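PDB 3UP8: putative 2,5-diketo-D-gluconic acid reductase B from Sinorhizobium meliloti, which probably catalyses the NADPH-dependent reduction of methylglyoxal to hydroxyacetone, as a member of the aldo/keto reductase family. Local coordinates for residues D104-I107 with A108-E112; V134-A137 with E138-A142; T94-V98 with D99-H103; I85-D89 with V90-T94. One frame throughout, in Å; residues are numbered along the deposited sequence.

How the interactions relate
All four contacts are local and follow one another along one chain of the aldo/keto reductase barrel. Interaction 4 leads into strand 91-96 and shares Thr94 with interaction 3, which leaves that strand at its other end; their centres lie about 22 Å apart. Interaction 3 holds Lys95, predicted to lower the pKa of Tyr70, and places the Trp97 side chain about 4 Å from that of His128, the predicted substrate-binding residue. The loop then enters helix 103-117, where Phe106 CB of interaction 1 lies 3.3 Å from Asn100 O. Interaction 2 adjoins both: Arg139 CD packs 3.3 Å from Tyr101 CD1, and Phe106 CG meets Ala142 CB at 3.5 Å.

Interaction 1. Residues D104-I107 with A108-E112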
loop_
_atom_site.group_PDB
_atom_site.type_symbol
_atom_site.label_atom_id
_atom_site.label_comp_id
_atom_site.label_asym_id
_atom_site.label_seq_id
_atom_site.Cartn_x
_atom_site.Cartn_y
_atom_site.Cartn_z
ATOM N N ASP A 104 -20.356 6.568 14.318
ATOM C CA ASP A 104 -21.070 7.578 13.521
ATOM C C ASP A 104 -20.124 8.448 12.674
ATOM O O ASP A 104 -20.433 8.730 11.523
ATOM C CB ASP A 104 -21.983 8.447 14.390
ATOM C CG ASP A 104 -23.221 7.682 14.922
ATOM O OD1 ASP A 104 -23.365 6.452 14.714
ATOM O OD2 ASP A 104 -24.064 8.334 15.563
ATOM N N ALA A 105 -19.002 8.881 13.252
ATOM C CA ALA A 105 -17.964 9.607 12.514
ATOM C C ALA A 105 -17.337 8.736 11.410
ATOM O O ALA A 105 -16.961 9.234 10.341
ATOM C CB ALA A 105 -16.888 10.114 13.478
ATOM N N PHE A 106 -17.227 7.435 11.677
ATOM C CA PHE A 106 -16.637 6.483 10.739
ATOM C C PHE A 106 -17.487 6.430 9.472
ATOM O O PHE A 106 -16.994 6.668 8.367
ATOM C CB PHE A 106 -16.592 5.091 11.401
ATOM C CG PHE A 106 -15.686 4.096 10.718
ATOM C CD1 PHE A 106 -14.587 3.578 11.400
ATOM C CD2 PHE A 106 -15.944 3.655 9.421
ATOM C CE1 PHE A 106 -13.763 2.646 10.797
ATOM C CE2 PHE A 106 -15.123 2.709 8.806
ATOM C CZ PHE A 106 -14.030 2.204 9.497
ATOM N N ILE A 107 -18.766 6.124 9.655
ATOM C CA ILE A 107 -19.716 5.988 8.567
ATOM C C ILE A 107 -19.771 7.286 7.769
ATOM O O ILE A 107 -19.701 7.251 6.535
ATOM C CB ILE A 107 -21.141 5.624 9.099
ATOM C CG1 ILE A 107 -21.127 4.308 9.879
ATOM C CG2 ILE A 107 -22.169 5.597 7.988
ATOM C CD1 ILE A 107 -20.477 3.108 9.174
ATOM N N ALA A 108 -19.869 8.418 8.468
ATOM C CA ALA A 108 -19.926 9.733 7.789
ATOM C C ALA A 108 -18.654 10.021 6.979
ATOM O O ALA A 108 -18.730 10.518 5.844
ATOM C CB ALA A 108 -20.210 10.861 8.791
ATOM N N SER A 109 -17.492 9.699 7.545
ATOM C CA SER A 109 -16.219 9.961 6.846
ATOM C C SER A 109 -16.081 9.162 5.553
ATOM O O SER A 109 -15.412 9.601 4.616
ATOM C CB SER A 109 -15.010 9.728 7.759
ATOM O OG SER A 109 -14.742 8.350 7.899
ATOM N N VAL A 110 -16.687 7.980 5.515
ATOM C CA VAL A 110 -16.627 7.138 4.329
ATOM C C VAL A 110 -17.459 7.781 3.210
ATOM O O VAL A 110 -16.986 7.917 2.082
ATOM C CB VAL A 110 -17.056 5.688 4.636
ATOM C CG1 VAL A 110 -17.238 4.880 3.350
ATOM C CG2 VAL A 110 -16.022 5.035 5.548
ATOM N N ASP A 111 -18.673 8.209 3.544
ATOM C CA ASP A 111 -19.511 8.930 2.583
ATOM C C ASP A 111 -18.799 10.183 2.068
ATOM O O ASP A 111 -18.914 10.521 0.886
ATOM C CB ASP A 111 -20.858 9.309 3.207
ATOM C CG ASP A 111 -21.792 8.130 3.347
ATOM O OD1 ASP A 111 -21.567 7.080 2.701
ATOM O OD2 ASP A 111 -22.776 8.263 4.110
ATOM N N GLU A 112 -18.080 10.869 2.957
ATOM C CA GLU A 112 -17.363 12.085 2.591
ATOM C C GLU A 112 -16.207 11.763 1.641
ATOM O O GLU A 112 -16.020 12.452 0.649
ATOM C CB GLU A 112 -16.862 12.815 3.838
ATOM C CG GLU A 112 -16.031 14.084 3.554
ATOM C CD GLU A 112 -16.877 15.279 3.060
ATOM O OE1 GLU A 112 -18.114 15.272 3.218
ATOM O OE2 GLU A 112 -16.284 16.242 2.524
HETATM O O HOH W 1 -20.663 5.273 4.747
#
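The Phe106 ring is met obliquely by Val110, one helical turn on, whose CG2 methyl comes 4.1 Å from Phe106 CE2. Around this pair the ring is packed by Val96, Leu125 and Leu127 of the barrel strands and by Ala142 and Leu143 of helix 136-148, a setting that suits a large apolar side chain. The carbonyl of Phe106 takes two donors: Val110 N at 3.2 Å, the usual helical bond, and the hydroxyl Ser109 OG at 2.8 Å. OG sits between its own backbone N and carbonyl carbon (chi1 77°), which folds it back over the preceding turn; it approaches Phe106 O at a C=O...OG angle of 125°. Gln68 NE2 also bonds OG. With an alanine at Ser109 the second bond to Phe106 O would go, and Gln68 NE2 would probably be left without this mate. A water donates to Ile107 O at 2.8 Å and, weakly, to Asp111 OD1, the oxygen that forms a salt bridge with Lys151. The helix is thus divided chemically: apolar groups and a serine hydroxyl bonded to both Phe106 O and Gln68 pack against the barrel, whereas the Asp111 carboxylate faces a water and Lys151, which probably balances its charge.

Interaction 2. Residues V134-A137 with E138-A142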
loop_
_atom_site.group_PDB
_atom_site.type_symbol
_atom_site.label_atom_id
_atom_site.label_comp_id
_atom_site.label_asym_id
_atom_site.label_seq_id
_atom_site.Cartn_x
_atom_site.Cartn_y
_atom_site.Cartn_z
ATOM N N VAL A 134 -10.872 4.022 20.686
ATOM C CA VAL A 134 -12.063 3.314 20.197
ATOM C C VAL A 134 -11.781 1.803 20.136
ATOM O O VAL A 134 -10.762 1.389 19.575
ATOM C CB VAL A 134 -12.513 3.823 18.796
ATOM C CG1 VAL A 134 -13.762 3.067 18.318
ATOM C CG2 VAL A 134 -12.749 5.334 18.828
ATOM N N PRO A 135 -12.666 0.981 20.737
ATOM C CA PRO A 135 -12.453 -0.471 20.746
ATOM C C PRO A 135 -12.269 -1.018 19.338
ATOM O O PRO A 135 -12.961 -0.585 18.396
ATOM C CB PRO A 135 -13.752 -1.011 21.375
ATOM C CG PRO A 135 -14.183 0.074 22.288
ATOM C CD PRO A 135 -13.841 1.363 21.548
HETATM N N MSE A 136 -11.319 -1.927 19.185
HETATM C CA MSE A 136 -11.074 -2.566 17.896
HETATM C C MSE A 136 -12.355 -3.127 17.263
HETATM O O MSE A 136 -12.585 -2.949 16.060
HETATM C CB MSE A 136 -9.990 -3.652 18.041
HETATM C CG MSE A 136 -9.533 -4.288 16.741
HETATM SE SE MSE A 136 -8.744 -2.947 15.540
HETATM C CE MSE A 136 -7.064 -2.647 16.508
ATOM N N ALA A 137 -13.199 -3.798 18.047
ATOM C CA ALA A 137 -14.411 -4.384 17.455
ATOM C C ALA A 137 -15.394 -3.333 16.915
ATOM O O ALA A 137 -16.153 -3.626 16.010
ATOM C CB ALA A 137 -15.122 -5.321 18.426
ATOM N N GLU A 138 -15.387 -2.131 17.485
ATOM C CA GLU A 138 -16.215 -1.042 16.962
ATOM C C GLU A 138 -15.702 -0.589 15.581
ATOM O O GLU A 138 -16.489 -0.350 14.679
ATOM C CB GLU A 138 -16.257 0.149 17.926
ATOM C CG GLU A 138 -17.202 1.269 17.476
ATOM C CD GLU A 138 -17.330 2.413 18.491
ATOM O OE1 GLU A 138 -17.089 2.190 19.702
ATOM O OE2 GLU A 138 -17.660 3.551 18.072
ATOM N N ARG A 139 -14.385 -0.484 15.422
ATOM C CA ARG A 139 -13.796 -0.072 14.132
ATOM C C ARG A 139 -13.997 -1.162 13.099
ATOM O O ARG A 139 -14.360 -0.893 11.965
ATOM C CB ARG A 139 -12.308 0.225 14.282
ATOM C CG ARG A 139 -12.020 1.336 15.258
ATOM C CD ARG A 139 -10.523 1.451 15.487
ATOM N NE ARG A 139 -10.114 0.876 16.759
ATOM C CZ ARG A 139 -8.853 0.647 17.107
ATOM N NH1 ARG A 139 -7.858 0.916 16.267
ATOM N NH2 ARG A 139 -8.591 0.123 18.296
ATOM N N ILE A 140 -13.767 -2.403 13.511
ATOM C CA ILE A 140 -13.903 -3.540 12.609
ATOM C C ILE A 140 -15.374 -3.683 12.231
ATOM O O ILE A 140 -15.693 -3.978 11.070
ATOM C CB ILE A 140 -13.358 -4.855 13.259
ATOM C CG1 ILE A 140 -11.832 -4.798 13.477
ATOM C CG2 ILE A 140 -13.754 -6.072 12.454
ATOM C CD1 ILE A 140 -10.966 -4.752 12.204
ATOM N N GLY A 141 -16.265 -3.461 13.205
ATOM C CA GLY A 141 -17.709 -3.475 12.931
ATOM C C GLY A 141 -18.112 -2.464 11.856
ATOM O O GLY A 141 -18.924 -2.766 10.967
ATOM N N ALA A 142 -17.569 -1.254 11.968
ATOM C CA ALA A 142 -17.849 -0.195 10.992
ATOM C C ALA A 142 -17.276 -0.536 9.614
ATOM O O ALA A 142 -17.940 -0.287 8.615
ATOM C CB ALA A 142 -17.332 1.119 11.470
#
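Arg139 folds back over the first turn of its helix because CG lies beside the backbone N (chi1 -60°) and the chain bends at chi3 (-103°), which brings the guanidinium up to Val134 and Met136. The latter, a selenomethionine, starts with CG anti to its N and then bends twice, so that SE comes to rest 3.9 Å above the plane of the guanidinium, over its centre. The terminal methyl CE lies over the same flat group, 3.6 Å from Arg139 NH2. A long, flexible apolar chain suits this place, since it can spread over a flat cation. The carbonyl of Val134 is gripped by two donors of that guanidinium, NE at 2.9 Å and NH2 at 2.8 Å; both bonds are weak, their N-H directions well off the oxygen. NH1 turns to Pro130 O, so one arginine binds two carbonyls of the incoming loop. A leucine in place of Arg139 would probably leave both carbonyls without these donors and the selenomethionine tip without its flat support. Glu138, extended, crosses Val134 at about a right angle, with CD 3.6 Å from Val134 CG1, while OE2 accepts from His103 N at the start of helix 103-117. Pro135 is the N-cap, and its carbonyl accepts Arg139 N at 3.3 Å. The whole is the entry to an outer helix of a TIM barrel: the loop after strand 122-127 is fastened to helix 136-148 within one beta-alpha-beta unit.

Interaction 3. Residues T94-V98 with D99-H103; sequences TKVWV and DNYRH
Val98, Tyr101 and Asp99 carry this contact. The CA of Val98 stands 3.6 Å from the centroid of the Tyr101 ring and almost on its normal, a CH-pi contact over the face, while Val98 CG1 reaches Tyr101 CE1 at 3.6 Å. With CG1 anti to the carbonyl carbon (chi1 -57°), the other methyl, CG2, lies above the centre of the Trp97 ring, wedging Val98 between two aromatic groups. Val96 CG1 touches Tyr101 in the plane of its ring, 3.9 Å from CD2. Asp99 runs beside Trp97, with the two planes 75° apart; OD2 lies at the indole edge, 3.3 Å from Trp97 NE1. A type I turn, closed by Asn100 N to Trp97 O at 2.9 Å, gathers these groups, followed by a weak bond from Tyr101 N to Val98 O. Tyr101 suits its place: apolar groups cover its ring and its hydroxyl is hydrogen-bonded to Trp129 O. Gln68 OE1 accepts from both Trp97 N and Asn100 ND2. This beta-alpha loop, at the C-terminal barrel end where TIM-barrel active sites lie, carries the chain from strand 91-96, which holds the predicted site residue Lys95, to helix 103-117, with Tyr101 packed against Leu127 of strand 122-127 and Arg139 of helix 136-148.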
loop_
_atom_site.group_PDB
_atom_site.type_symbol
_atom_site.label_atom_id
_atom_site.label_comp_id
_atom_site.label_asym_id
_atom_site.label_seq_id
_atom_site.Cartn_x
_atom_site.Cartn_y
_atom_site.Cartn_z
ATOM N N THR A 94 -8.685 3.837 -0.057
ATOM C CA THR A 94 -8.499 4.933 0.905
ATOM C C THR A 94 -8.435 4.395 2.335
ATOM O O THR A 94 -8.544 3.182 2.559
ATOM C CB THR A 94 -9.497 6.129 0.705
ATOM O OG1 THR A 94 -9.021 7.274 1.429
ATOM C CG2 THR A 94 -10.936 5.767 1.138
ATOM N N LYS A 95 -8.212 5.292 3.291
ATOM C CA LYS A 95 -7.977 4.904 4.677
ATOM C C LYS A 95 -8.756 5.823 5.605
ATOM O O LYS A 95 -8.769 7.043 5.424
ATOM C CB LYS A 95 -6.481 5.001 5.014
ATOM C CG LYS A 95 -5.560 4.316 3.995
ATOM C CD LYS A 95 -4.093 4.377 4.414
ATOM C CE LYS A 95 -3.161 3.918 3.293
ATOM N NZ LYS A 95 -3.035 4.911 2.158
ATOM N N VAL A 96 -9.399 5.227 6.602
ATOM C CA VAL A 96 -10.079 5.995 7.651
ATOM C C VAL A 96 -9.080 6.529 8.678
ATOM O O VAL A 96 -8.330 5.763 9.281
ATOM C CB VAL A 96 -11.150 5.136 8.348
ATOM C CG1 VAL A 96 -11.889 5.941 9.402
ATOM C CG2 VAL A 96 -12.096 4.573 7.316
ATOM N N TRP A 97 -9.075 7.848 8.848
ATOM C CA TRP A 97 -8.206 8.523 9.799
ATOM C C TRP A 97 -8.715 8.269 11.212
ATOM O O TRP A 97 -9.925 8.142 11.444
ATOM C CB TRP A 97 -8.157 10.033 9.526
ATOM C CG TRP A 97 -7.205 10.776 10.451
ATOM C CD1 TRP A 97 -7.510 11.827 11.272
ATOM C CD2 TRP A 97 -5.817 10.496 10.652
ATOM N NE1 TRP A 97 -6.391 12.225 11.963
ATOM C CE2 TRP A 97 -5.339 11.421 11.607
ATOM C CE3 TRP A 97 -4.924 9.552 10.114
ATOM C CZ2 TRP A 97 -4.008 11.435 12.036
ATOM C CZ3 TRP A 97 -3.591 9.567 10.540
ATOM C CH2 TRP A 97 -3.150 10.503 11.492
ATOM N N VAL A 98 -7.781 8.187 12.153
ATOM C CA VAL A 98 -8.098 7.792 13.526
ATOM C C VAL A 98 -9.120 8.725 14.208
ATOM O O VAL A 98 -9.813 8.293 15.110
ATOM C CB VAL A 98 -6.822 7.662 14.402
ATOM C CG1 VAL A 98 -5.824 6.644 13.790
ATOM C CG2 VAL A 98 -6.138 9.012 14.612
ATOM N N ASP A 99 -9.215 9.991 13.785
ATOM C CA ASP A 99 -10.197 10.920 14.390
ATOM C C ASP A 99 -11.625 10.507 14.037
ATOM O O ASP A 99 -12.594 10.962 14.648
ATOM C CB ASP A 99 -9.962 12.364 13.911
ATOM C CG ASP A 99 -8.688 12.987 14.488
ATOM O OD1 ASP A 99 -8.098 12.443 15.451
ATOM O OD2 ASP A 99 -8.284 14.046 13.966
ATOM N N ASN A 100 -11.751 9.658 13.027
ATOM C CA ASN A 100 -13.048 9.234 12.540
ATOM C C ASN A 100 -13.437 7.821 12.975
ATOM O O ASN A 100 -14.323 7.209 12.379
ATOM C CB ASN A 100 -13.087 9.343 11.013
ATOM C CG ASN A 100 -12.871 10.765 10.517
ATOM O OD1 ASN A 100 -13.271 11.732 11.166
ATOM N ND2 ASN A 100 -12.238 10.895 9.357
ATOM N N TYR A 101 -12.789 7.303 14.010
ATOM C CA TYR A 101 -12.989 5.906 14.402
ATOM C C TYR A 101 -14.300 5.546 15.106
ATOM O O TYR A 101 -14.775 4.435 14.957
ATOM C CB TYR A 101 -11.801 5.415 15.224
ATOM C CG TYR A 101 -10.628 4.953 14.381
ATOM C CD1 TYR A 101 -9.456 4.534 14.994
ATOM C CD2 TYR A 101 -10.687 4.930 12.979
ATOM C CE1 TYR A 101 -8.368 4.079 14.259
ATOM C CE2 TYR A 101 -9.586 4.479 12.219
ATOM C CZ TYR A 101 -8.432 4.062 12.878
ATOM O OH TYR A 101 -7.330 3.598 12.194
ATOM N N ARG A 102 -14.890 6.468 15.864
ATOM C CA ARG A 102 -16.187 6.170 16.481
ATOM C C ARG A 102 -17.232 5.914 15.394
ATOM O O ARG A 102 -17.210 6.559 14.340
ATOM C CB ARG A 102 -16.624 7.302 17.411
ATOM C CG ARG A 102 -15.658 7.519 18.577
ATOM C CD ARG A 102 -16.253 8.388 19.679
ATOM N NE ARG A 102 -17.670 8.086 19.910
ATOM C CZ ARG A 102 -18.451 8.733 20.773
ATOM N NH1 ARG A 102 -17.963 9.722 21.517
ATOM N NH2 ARG A 102 -19.728 8.394 20.892
ATOM N N HIS A 103 -18.136 4.972 15.646
ATOM C CA HIS A 103 -19.080 4.498 14.616
ATOM C C HIS A 103 -19.680 5.592 13.717
ATOM O O HIS A 103 -19.547 5.530 12.491
ATOM C CB HIS A 103 -20.230 3.673 15.221
ATOM C CG HIS A 103 -21.256 3.278 14.208
ATOM N ND1 HIS A 103 -22.415 3.992 14.007
ATOM C CD2 HIS A 103 -21.252 2.297 13.275
ATOM C CE1 HIS A 103 -23.114 3.432 13.034
ATOM N NE2 HIS A 103 -22.430 2.398 12.573
#

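Interaction 4. Residues I85-D89 with V90-T94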
loop_
_atom_site.group_PDB
_atom_site.type_symbol
_atom_site.label_atom_id
_atom_site.label_comp_id
_atom_site.label_asym_id
_atom_site.label_seq_id
_atom_site.Cartn_x
_atom_site.Cartn_y
_atom_site.Cartn_z
ATOM N N ILE A 85 -10.462 5.936 -18.011
ATOM C CA ILE A 85 -10.270 4.536 -17.675
ATOM C C ILE A 85 -11.552 4.132 -16.954
ATOM O O ILE A 85 -11.993 4.841 -16.042
ATOM C CB ILE A 85 -9.000 4.347 -16.820
ATOM C CG1 ILE A 85 -7.771 4.740 -17.646
ATOM C CG2 ILE A 85 -8.866 2.908 -16.316
ATOM C CD1 ILE A 85 -6.478 4.765 -16.880
ATOM N N PRO A 86 -12.191 3.029 -17.388
ATOM C CA PRO A 86 -13.426 2.658 -16.702
ATOM C C PRO A 86 -13.136 2.467 -15.210
ATOM O O PRO A 86 -12.021 2.073 -14.844
ATOM C CB PRO A 86 -13.829 1.334 -17.366
ATOM C CG PRO A 86 -13.125 1.348 -18.705
ATOM C CD PRO A 86 -11.842 2.089 -18.471
ATOM N N ARG A 87 -14.119 2.781 -14.370
ATOM C CA ARG A 87 -13.964 2.678 -12.924
ATOM C C ARG A 87 -13.607 1.264 -12.515
ATOM O O ARG A 87 -12.750 1.068 -11.650
ATOM C CB ARG A 87 -15.241 3.136 -12.205
ATOM C CG ARG A 87 -15.282 2.782 -10.702
ATOM C CD ARG A 87 -14.314 3.633 -9.893
ATOM N NE ARG A 87 -14.268 3.248 -8.478
ATOM C CZ ARG A 87 -13.479 2.300 -7.966
ATOM N NH1 ARG A 87 -12.659 1.590 -8.741
ATOM N NH2 ARG A 87 -13.516 2.053 -6.662
ATOM N N ALA A 88 -14.256 0.288 -13.150
ATOM C CA ALA A 88 -14.063 -1.126 -12.846
ATOM C C ALA A 88 -12.630 -1.614 -13.102
ATOM O O ALA A 88 -12.234 -2.670 -12.605
ATOM C CB ALA A 88 -15.079 -1.988 -13.622
ATOM N N ASP A 89 -11.860 -0.839 -13.865
ATOM C CA ASP A 89 -10.476 -1.202 -14.195
ATOM C C ASP A 89 -9.454 -0.637 -13.211
ATOM O O ASP A 89 -8.272 -0.987 -13.284
ATOM C CB ASP A 89 -10.106 -0.728 -15.609
ATOM C CG ASP A 89 -10.880 -1.456 -16.705
ATOM O OD1 ASP A 89 -11.513 -2.503 -16.436
ATOM O OD2 ASP A 89 -10.840 -0.966 -17.849
ATOM N N VAL A 90 -9.886 0.254 -12.321
ATOM C CA VAL A 90 -8.968 0.837 -11.348
ATOM C C VAL A 90 -9.230 0.223 -9.977
ATOM O O VAL A 90 -10.376 0.005 -9.600
ATOM C CB VAL A 90 -9.078 2.382 -11.273
ATOM C CG1 VAL A 90 -8.140 2.959 -10.208
ATOM C CG2 VAL A 90 -8.746 3.020 -12.632
ATOM N N PHE A 91 -8.159 -0.057 -9.250
ATOM C CA PHE A 91 -8.262 -0.506 -7.862
ATOM C C PHE A 91 -7.957 0.683 -6.962
ATOM O O PHE A 91 -6.827 1.180 -6.931
ATOM C CB PHE A 91 -7.288 -1.649 -7.598
ATOM C CG PHE A 91 -7.501 -2.320 -6.277
ATOM C CD1 PHE A 91 -8.185 -3.522 -6.202
ATOM C CD2 PHE A 91 -7.042 -1.728 -5.107
ATOM C CE1 PHE A 91 -8.414 -4.147 -4.956
ATOM C CE2 PHE A 91 -7.261 -2.338 -3.868
ATOM C CZ PHE A 91 -7.950 -3.547 -3.800
ATOM N N LEU A 92 -8.970 1.145 -6.236
ATOM C CA LEU A 92 -8.845 2.390 -5.484
ATOM C C LEU A 92 -8.925 2.127 -3.989
ATOM O O LEU A 92 -9.882 1.540 -3.518
ATOM C CB LEU A 92 -9.903 3.423 -5.941
ATOM C CG LEU A 92 -9.999 4.769 -5.182
ATOM C CD1 LEU A 92 -8.722 5.635 -5.283
ATOM C CD2 LEU A 92 -11.236 5.580 -5.610
ATOM N N THR A 93 -7.912 2.581 -3.258
ATOM C CA THR A 93 -7.831 2.390 -1.820
ATOM C C THR A 93 -7.867 3.725 -1.103
ATOM O O THR A 93 -7.161 4.648 -1.503
ATOM C CB THR A 93 -6.485 1.730 -1.477
ATOM O OG1 THR A 93 -6.423 0.461 -2.130
ATOM C CG2 THR A 93 -6.293 1.560 0.056
ATOM N N THR A 94 -8.685 3.837 -0.057
ATOM C CA THR A 94 -8.499 4.933 0.905
ATOM C C THR A 94 -8.435 4.395 2.335
ATOM O O THR A 94 -8.544 3.182 2.559
ATOM C CB THR A 94 -9.497 6.129 0.705
ATOM O OG1 THR A 94 -9.021 7.274 1.429
ATOM C CG2 THR A 94 -10.936 5.767 1.138
#
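The backbone N-H of Val90 points to Arg87 O, 3.1 Å away and nearly straight at 161°, although the donor stands well above the carbonyl plane and so off its lone pairs. With Asp89 N bonded to Pro86 O, also at 3.1 Å, it makes a short 3-10 turn that brings the chain round into the strand. Pro86 suits the start of such a turn, since its ring fixes phi and it has no N-H to satisfy. Arg87 leaves this turn with CG anti to the backbone N (chi1 168°) and bends at chi2 (72°), which carries its guanidinium back alongside the strand. There Val90 O lies at the edge of the group, in its plane and 2.9 Å from Arg87 NH1, while Leu92 CB lies over one face, 3.9 Å from NH2. The cation has stronger partners nearby: NH1 forms a salt bridge with Asp123 OD2, NH2 donates to His121 O, and NE bonds Thr119 OG1. With all three nitrogens engaged, the plane of the guanidinium is held against turning, and the spread of N-H groups on an arginine suits so many acceptors. Val90 turns its CG2 to Ile85 CG2, the two side chains crossing at about a right angle 3.7 Å apart, an apolar contact across the base of the turn. The contact thus joins the loop after helix 73-83 to the start of strand 91-96, which runs in the barrel between the parallel strands 63-65 and 122-127.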